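Side-chain contacts in ectoine hydroxylase (Sphingopyxis alaskensis, PDB 4MHR), which catalyses the iron- and 2-oxoglutarate-dependent hydroxylation of L-ectoine to the osmoprotectant 5-hydroxyectoine: residues A[85-90]-A[289-294]; A[98-101]-A[105-108]; A[132-137]-A[160-165]. One frame throughout, in Å; residues are numbered along the deposited sequence.

How the contacts relate
All three contacts lie along one edge of the seven-stranded cupin sheet, where strands 88-90, 97-101 and 131-141 run side by side. Contact 1 ties the first strand and its lead-in turn to the loop after strand 264-273. Contact 2 falls within the span that contact 1 closes, its centre about 9 Å away, and joins strand 97-101 to helix 103-106. Contact 3 follows contact 2 along the chain, about 12 Å from contact 1 and 16 Å from contact 2 between centres, and links strand 131-141 to the end of helix 154-162. Leu292, Phe101 and Gln135 connect them beside the ectoine site, to which Gln135 belongs.

Contact 1: A[85-90]-A[289-294]; sequences ADTIVT and PWFLAR
Phe291 lays one face of its ring against the backbone of Asp86 and Thr87, and it is the one side chain of 289-294 that touches 85-90. The carbonyl oxygen Asp86 O sits 3.1 Å above the ring plane, displaced toward the CE1-CZ rim, 3.2 Å from Phe291 CZ. Thr87 CA lies over the same face but higher, at 4.3 Å above the plane. This is packing of a peptide oxygen on an aromatic face. Phe291 CG stands between its own backbone N and carbonyl carbon (chi1 57°), a choice that swings the ring out of the 289-294 turn and over to the 85-87 turn. At the root of the ring, the methyl Thr87 CG2 comes to 4.1 Å from Phe291 CB, the two side chains meeting at a slant. The Thr87 hydroxyl bonds to Asp84 O, and its methyl is the branch that meets Phe291.

The other side is looser. Asp86 CB approaches Phe291 CE1 no closer than 4.3 Å, and the Asp86 side chain belongs to the solvent-facing margin. Each partner is a compact turn: Ile88 N bonds to Ala85 O on one side, Leu292 N to Pro289 O on the other. Next in the chain, Leu292 accepts a hydrogen bond from the ectoine-binding Gln135 through its carbonyl oxygen and packs its side chain on Phe101. The Phe291 side chain itself is about 7 Å from that of Gln135. The contact thus lays the loop that follows strand 264-273 against the 3-10 turn leading into edge strand 88-90, beside its neighbour strand 97-101 and close to helix 103-106, which Arg294 touches.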
# COMPACT_ATOMS: atom_id res chain seq x y z
N ALA A 85 0.77 -21.74 4.87
CA ALA A 85 -0.69 -21.65 5.03
C ALA A 85 -1.13 -20.48 5.87
O ALA A 85 -2.25 -19.98 5.68
CB ALA A 85 -1.27 -22.93 5.66
N ASP A 86 -0.29 -20.05 6.81
CA ASP A 86 -0.66 -18.98 7.70
C ASP A 86 -0.71 -17.68 6.92
O ASP A 86 -1.27 -16.73 7.42
CB ASP A 86 0.34 -18.77 8.84
CG ASP A 86 0.45 -19.98 9.74
OD1 ASP A 86 -0.51 -20.79 9.79
OD2 ASP A 86 1.49 -20.12 10.39
N THR A 87 -0.10 -17.64 5.73
CA THR A 87 -0.06 -16.35 4.97
C THR A 87 -1.29 -16.17 4.03
O THR A 87 -1.44 -15.12 3.37
CB THR A 87 1.23 -16.19 4.19
OG1 THR A 87 1.30 -17.14 3.11
CG2 THR A 87 2.51 -16.31 5.12
N ILE A 88 -2.17 -17.17 3.99
CA ILE A 88 -3.23 -17.18 2.95
C ILE A 88 -4.49 -16.69 3.57
O ILE A 88 -4.84 -17.15 4.67
CB ILE A 88 -3.42 -18.60 2.39
CG1 ILE A 88 -2.07 -19.20 2.02
CG2 ILE A 88 -4.49 -18.65 1.30
CD1 ILE A 88 -1.69 -19.08 0.59
N VAL A 89 -5.15 -15.71 2.92
CA VAL A 89 -6.46 -15.26 3.34
C VAL A 89 -7.46 -15.68 2.26
O VAL A 89 -7.29 -15.41 1.03
CB VAL A 89 -6.52 -13.73 3.56
CG1 VAL A 89 -7.95 -13.27 3.94
CG2 VAL A 89 -5.51 -13.34 4.62
N THR A 90 -8.51 -16.35 2.72
CA THR A 90 -9.50 -16.90 1.84
C THR A 90 -10.79 -16.13 2.00
O THR A 90 -10.96 -15.40 3.00
CB THR A 90 -9.72 -18.40 2.14
OG1 THR A 90 -10.31 -18.52 3.40
CG2 THR A 90 -8.43 -19.18 2.15
N PRO A 289 0.03 -11.04 14.22
CA PRO A 289 0.83 -12.13 13.63
C PRO A 289 2.05 -11.69 12.81
O PRO A 289 2.02 -10.63 12.16
CB PRO A 289 -0.17 -12.84 12.70
CG PRO A 289 -1.50 -12.59 13.33
CD PRO A 289 -1.41 -11.20 13.91
N TRP A 290 3.12 -12.49 12.90
CA TRP A 290 4.26 -12.50 11.97
C TRP A 290 4.04 -11.71 10.67
O TRP A 290 4.70 -10.70 10.41
CB TRP A 290 4.56 -13.97 11.56
CG TRP A 290 5.80 -14.62 12.13
CD1 TRP A 290 5.85 -15.75 12.90
CD2 TRP A 290 7.17 -14.20 11.95
NE1 TRP A 290 7.15 -16.05 13.22
CE2 TRP A 290 7.99 -15.13 12.65
CE3 TRP A 290 7.78 -13.14 11.26
CZ2 TRP A 290 9.39 -15.02 12.70
CZ3 TRP A 290 9.18 -13.03 11.31
CH2 TRP A 290 9.96 -13.97 12.03
N PHE A 291 3.09 -12.19 9.88
CA PHE A 291 3.02 -11.93 8.42
C PHE A 291 2.33 -10.57 8.04
O PHE A 291 2.37 -10.13 6.86
CB PHE A 291 2.34 -13.15 7.70
CG PHE A 291 0.94 -13.49 8.21
CD1 PHE A 291 0.76 -14.36 9.31
CD2 PHE A 291 -0.20 -12.95 7.61
CE1 PHE A 291 -0.52 -14.66 9.79
CE2 PHE A 291 -1.48 -13.26 8.07
CZ PHE A 291 -1.64 -14.12 9.16
N LEU A 292 1.70 -9.92 9.03
CA LEU A 292 1.04 -8.62 8.80
C LEU A 292 2.05 -7.48 8.89
O LEU A 292 1.81 -6.43 8.32
CB LEU A 292 -0.13 -8.39 9.78
CG LEU A 292 -1.20 -9.51 9.64
CD1 LEU A 292 -2.37 -9.32 10.61
CD2 LEU A 292 -1.70 -9.67 8.21
N ALA A 293 3.17 -7.71 9.59
CA ALA A 293 4.08 -6.65 9.97
C ALA A 293 5.43 -7.21 10.40
O ALA A 293 5.49 -8.00 11.36
CB ALA A 293 3.47 -5.85 11.11
N ARG A 294 6.50 -6.82 9.69
CA ARG A 294 7.85 -7.29 10.03
C ARG A 294 8.40 -6.58 11.29
O ARG A 294 8.73 -5.37 11.24
CB ARG A 294 8.82 -7.12 8.86
CG ARG A 294 10.16 -7.82 9.10
CD ARG A 294 10.05 -9.33 8.92
NE ARG A 294 9.77 -9.68 7.52
CZ ARG A 294 9.73 -10.91 7.03
NH1 ARG A 294 9.93 -11.98 7.79
NH2 ARG A 294 9.48 -11.07 5.74

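Contact 2: A[98-101]-A[105-108]; sequences RSIF and AQSP
The nearest CA atoms are those of Phe101 and Gln106, 8.9 Å apart, at the end of strand 97-101 and in the last turn of helix 103-106, which begins almost directly after the strand. Gln106 spans the gap. Its CG leaves beside the backbone N (chi1 -59°) and the chain then runs extended, which carries the terminal amide back to the strand that precedes the helix. As modelled, Gln106 OE1 lies 3.0 Å from Phe101 O and 3.9 Å from the methyl Ile100 CG2. Ile100 directs that branch at the helix, while its side chain also packs on Leu77 of helix 63-78. Phe101 presents its backbone oxygen to Gln106, while its side chain heads the other way, its ring packing on Leu292, Arg137 and the ectoine-binding Gln135. Farther back, the strand carries a classic beta bulge at Arg98-Ser99, opposite Val89. Two carbonyl-type oxygens as close as Phe101 O and Gln106 OE1 would be expected to repel, which suggests that the amide is turned over in the model. Thr87 OG1 lies near the same amide and bears on its orientation too. With the amide reversed, the Gln106 nitrogen would probably face Phe101 O and might hydrogen-bond to it, tying the strand end to the helix.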
# COMPACT_ATOMS: atom_id res chain seq x y z
N ARG A 98 -8.08 -15.02 -1.51
CA ARG A 98 -8.26 -13.59 -1.76
C ARG A 98 -6.93 -12.79 -1.63
O ARG A 98 -6.67 -11.93 -2.48
CB ARG A 98 -9.31 -13.00 -0.88
CG ARG A 98 -10.74 -13.50 -1.22
CD ARG A 98 -11.34 -12.96 -2.55
NE ARG A 98 -12.52 -13.74 -2.97
CZ ARG A 98 -12.45 -14.78 -3.80
NH1 ARG A 98 -11.29 -15.17 -4.29
NH2 ARG A 98 -13.54 -15.46 -4.14
N SER A 99 -6.13 -13.09 -0.61
CA SER A 99 -4.75 -12.54 -0.42
C SER A 99 -3.70 -13.57 0.06
O SER A 99 -4.00 -14.45 0.88
CB SER A 99 -4.72 -11.44 0.63
OG SER A 99 -5.68 -10.46 0.40
N ILE A 100 -2.50 -13.40 -0.46
CA ILE A 100 -1.27 -14.04 0.01
C ILE A 100 -0.28 -12.96 0.56
O ILE A 100 0.19 -12.10 -0.21
CB ILE A 100 -0.60 -14.81 -1.10
CG1 ILE A 100 -1.54 -15.82 -1.79
CG2 ILE A 100 0.63 -15.57 -0.59
CD1 ILE A 100 -0.98 -16.37 -3.10
N PHE A 101 -0.05 -12.98 1.86
CA PHE A 101 0.90 -12.06 2.56
C PHE A 101 2.32 -12.58 2.42
O PHE A 101 2.51 -13.76 2.10
CB PHE A 101 0.54 -11.93 4.04
CG PHE A 101 -0.65 -11.04 4.29
CD1 PHE A 101 -0.48 -9.67 4.48
CD2 PHE A 101 -1.94 -11.55 4.33
CE1 PHE A 101 -1.55 -8.85 4.73
CE2 PHE A 101 -3.03 -10.71 4.55
CZ PHE A 101 -2.83 -9.36 4.76
N ALA A 105 8.75 -12.49 0.40
CA ALA A 105 9.61 -13.48 1.06
C ALA A 105 9.42 -14.88 0.45
O ALA A 105 10.36 -15.62 0.42
CB ALA A 105 9.37 -13.52 2.55
N GLN A 106 8.26 -15.19 -0.13
CA GLN A 106 7.94 -16.53 -0.60
C GLN A 106 8.10 -16.74 -2.08
O GLN A 106 8.10 -17.86 -2.53
CB GLN A 106 6.49 -16.83 -0.25
CG GLN A 106 6.19 -16.74 1.24
CD GLN A 106 4.80 -17.20 1.58
OE1 GLN A 106 3.80 -16.43 1.56
NE2 GLN A 106 4.69 -18.46 1.91
N SER A 107 8.19 -15.66 -2.87
CA SER A 107 8.20 -15.73 -4.32
C SER A 107 9.44 -14.95 -4.82
O SER A 107 9.57 -13.76 -4.52
CB SER A 107 6.95 -15.07 -4.92
OG SER A 107 7.10 -14.91 -6.33
N PRO A 108 10.38 -15.63 -5.51
CA PRO A 108 11.56 -15.01 -6.06
C PRO A 108 11.24 -13.89 -7.05
O PRO A 108 11.96 -12.90 -7.11
CB PRO A 108 12.30 -16.19 -6.76
CG PRO A 108 11.94 -17.39 -5.94
CD PRO A 108 10.52 -17.11 -5.44

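Contact 3: A[132-137]-A[160-165]; sequences YIHQSR and VEDGMP
With chi1 at 162°, the His134 imidazole swings toward the end of helix 154-162, where Asp162 and Met164 meet it, and Met164 reaches it with a chain that is straight as far as the sulfur and then bends (chi3 -62°). That last bend sets the methyl squarely over the ring: Met164 CE is 3.9 Å from the centroid of the His134 ring and only 6° off its normal, a CH-pi contact in which the methyl hydrogens can meet the pi cloud. Asp162 comes from a different direction. Its OD2 lies in the ring plane at the edge, 3.7 Å from both His134 NE2 and His134 CE1, while the carboxylate is turned well away from the ring plane. At that length this is no more than a close approach; any electrostatic attraction would be weak, and the stronger partner of OD2 is Arg288, with which it forms a salt bridge. Trp158 adds an edge-to-face ring contact to His134 and also touches Met164. Gly163, with positive phi, takes the chain out of the helix between the two contacting residues. The side chain of the iron ligand Asp154 is about 7 Å from that of His134. Strand 131-141 turns a corner at His134, and the next residue, Gln135, binds L-ectoine, while Trp158 is important for stabilising it, consistent with second-shell packing beside the substrate pocket of a cupin-fold dioxygenase.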
# COMPACT_ATOMS: atom_id res chain seq x y z
N TYR A 132 12.94 -1.02 3.83
CA TYR A 132 12.74 -2.45 3.87
C TYR A 132 11.24 -2.68 3.69
O TYR A 132 10.42 -1.72 3.69
CB TYR A 132 13.29 -3.02 5.20
CG TYR A 132 12.41 -2.68 6.37
CD1 TYR A 132 12.48 -1.43 6.98
CD2 TYR A 132 11.49 -3.56 6.84
CE1 TYR A 132 11.67 -1.12 8.02
CE2 TYR A 132 10.64 -3.24 7.91
CZ TYR A 132 10.76 -2.03 8.48
OH TYR A 132 9.94 -1.63 9.52
N ILE A 133 10.89 -3.94 3.43
CA ILE A 133 9.50 -4.36 3.20
C ILE A 133 8.80 -4.58 4.51
O ILE A 133 9.12 -5.51 5.20
CB ILE A 133 9.37 -5.60 2.29
CG1 ILE A 133 10.06 -5.32 0.95
CG2 ILE A 133 7.89 -5.94 2.08
CD1 ILE A 133 9.51 -4.12 0.20
N HIS A 134 7.87 -3.69 4.88
CA HIS A 134 7.10 -3.84 6.13
C HIS A 134 6.04 -4.96 5.96
O HIS A 134 5.72 -5.68 6.88
CB HIS A 134 6.44 -2.49 6.49
CG HIS A 134 5.31 -2.58 7.48
ND1 HIS A 134 5.49 -2.70 8.84
CD2 HIS A 134 3.97 -2.48 7.28
CE1 HIS A 134 4.31 -2.67 9.45
NE2 HIS A 134 3.37 -2.54 8.53
N GLN A 135 5.49 -5.08 4.77
CA GLN A 135 4.40 -6.01 4.50
C GLN A 135 4.31 -6.09 3.03
O GLN A 135 4.54 -5.08 2.35
CB GLN A 135 3.09 -5.44 5.02
CG GLN A 135 1.88 -6.31 4.72
CD GLN A 135 0.60 -5.59 5.08
OE1 GLN A 135 -0.09 -5.00 4.20
NE2 GLN A 135 0.30 -5.56 6.36
N SER A 136 3.90 -7.23 2.50
CA SER A 136 3.55 -7.39 1.09
C SER A 136 2.33 -8.28 0.93
O SER A 136 2.01 -9.09 1.84
CB SER A 136 4.70 -7.95 0.29
OG SER A 136 5.02 -9.29 0.61
N ARG A 137 1.60 -8.14 -0.18
CA ARG A 137 0.41 -9.01 -0.38
C ARG A 137 0.16 -9.11 -1.83
O ARG A 137 0.25 -8.08 -2.51
CB ARG A 137 -0.92 -8.46 0.12
CG ARG A 137 -1.04 -7.81 1.43
CD ARG A 137 -2.26 -6.88 1.44
NE ARG A 137 -3.51 -7.62 1.39
CZ ARG A 137 -4.54 -7.46 2.22
NH1 ARG A 137 -4.52 -6.56 3.21
NH2 ARG A 137 -5.62 -8.21 2.05
N VAL A 160 -1.02 1.95 15.73
CA VAL A 160 -1.74 1.43 16.92
C VAL A 160 -1.43 -0.04 17.13
O VAL A 160 -1.11 -0.45 18.26
CB VAL A 160 -3.26 1.63 16.84
CG1 VAL A 160 -3.97 0.85 17.99
CG2 VAL A 160 -3.58 3.09 16.95
N GLU A 161 -1.47 -0.82 16.06
CA GLU A 161 -1.25 -2.26 16.18
C GLU A 161 0.16 -2.79 15.96
O GLU A 161 0.51 -3.79 16.53
CB GLU A 161 -2.25 -3.04 15.31
CG GLU A 161 -3.70 -2.60 15.51
CD GLU A 161 -4.73 -3.43 14.74
OE1 GLU A 161 -4.43 -4.58 14.41
OE2 GLU A 161 -5.84 -2.94 14.47
N ASP A 162 1.00 -2.14 15.16
CA ASP A 162 2.29 -2.71 14.88
C ASP A 162 3.43 -1.92 15.55
O ASP A 162 4.58 -2.38 15.54
CB ASP A 162 2.58 -2.82 13.38
CG ASP A 162 1.59 -3.64 12.63
OD1 ASP A 162 1.20 -4.72 13.16
OD2 ASP A 162 1.20 -3.21 11.47
N GLY A 163 3.11 -0.77 16.10
CA GLY A 163 4.10 0.13 16.73
C GLY A 163 4.89 1.02 15.79
O GLY A 163 5.98 1.49 16.17
N MET A 164 4.35 1.31 14.59
CA MET A 164 5.12 2.14 13.63
C MET A 164 5.00 3.51 14.15
O MET A 164 3.89 4.03 14.24
CB MET A 164 4.63 1.99 12.16
CG MET A 164 5.25 2.94 11.20
SD MET A 164 4.57 2.86 9.52
CE MET A 164 4.93 1.22 8.97
N PRO A 165 6.15 4.16 14.49
CA PRO A 165 6.04 5.44 15.20
C PRO A 165 5.65 6.63 14.39
O PRO A 165 4.90 7.46 14.89
CB PRO A 165 7.45 5.69 15.78
CG PRO A 165 8.36 4.77 15.05
CD PRO A 165 7.54 3.68 14.37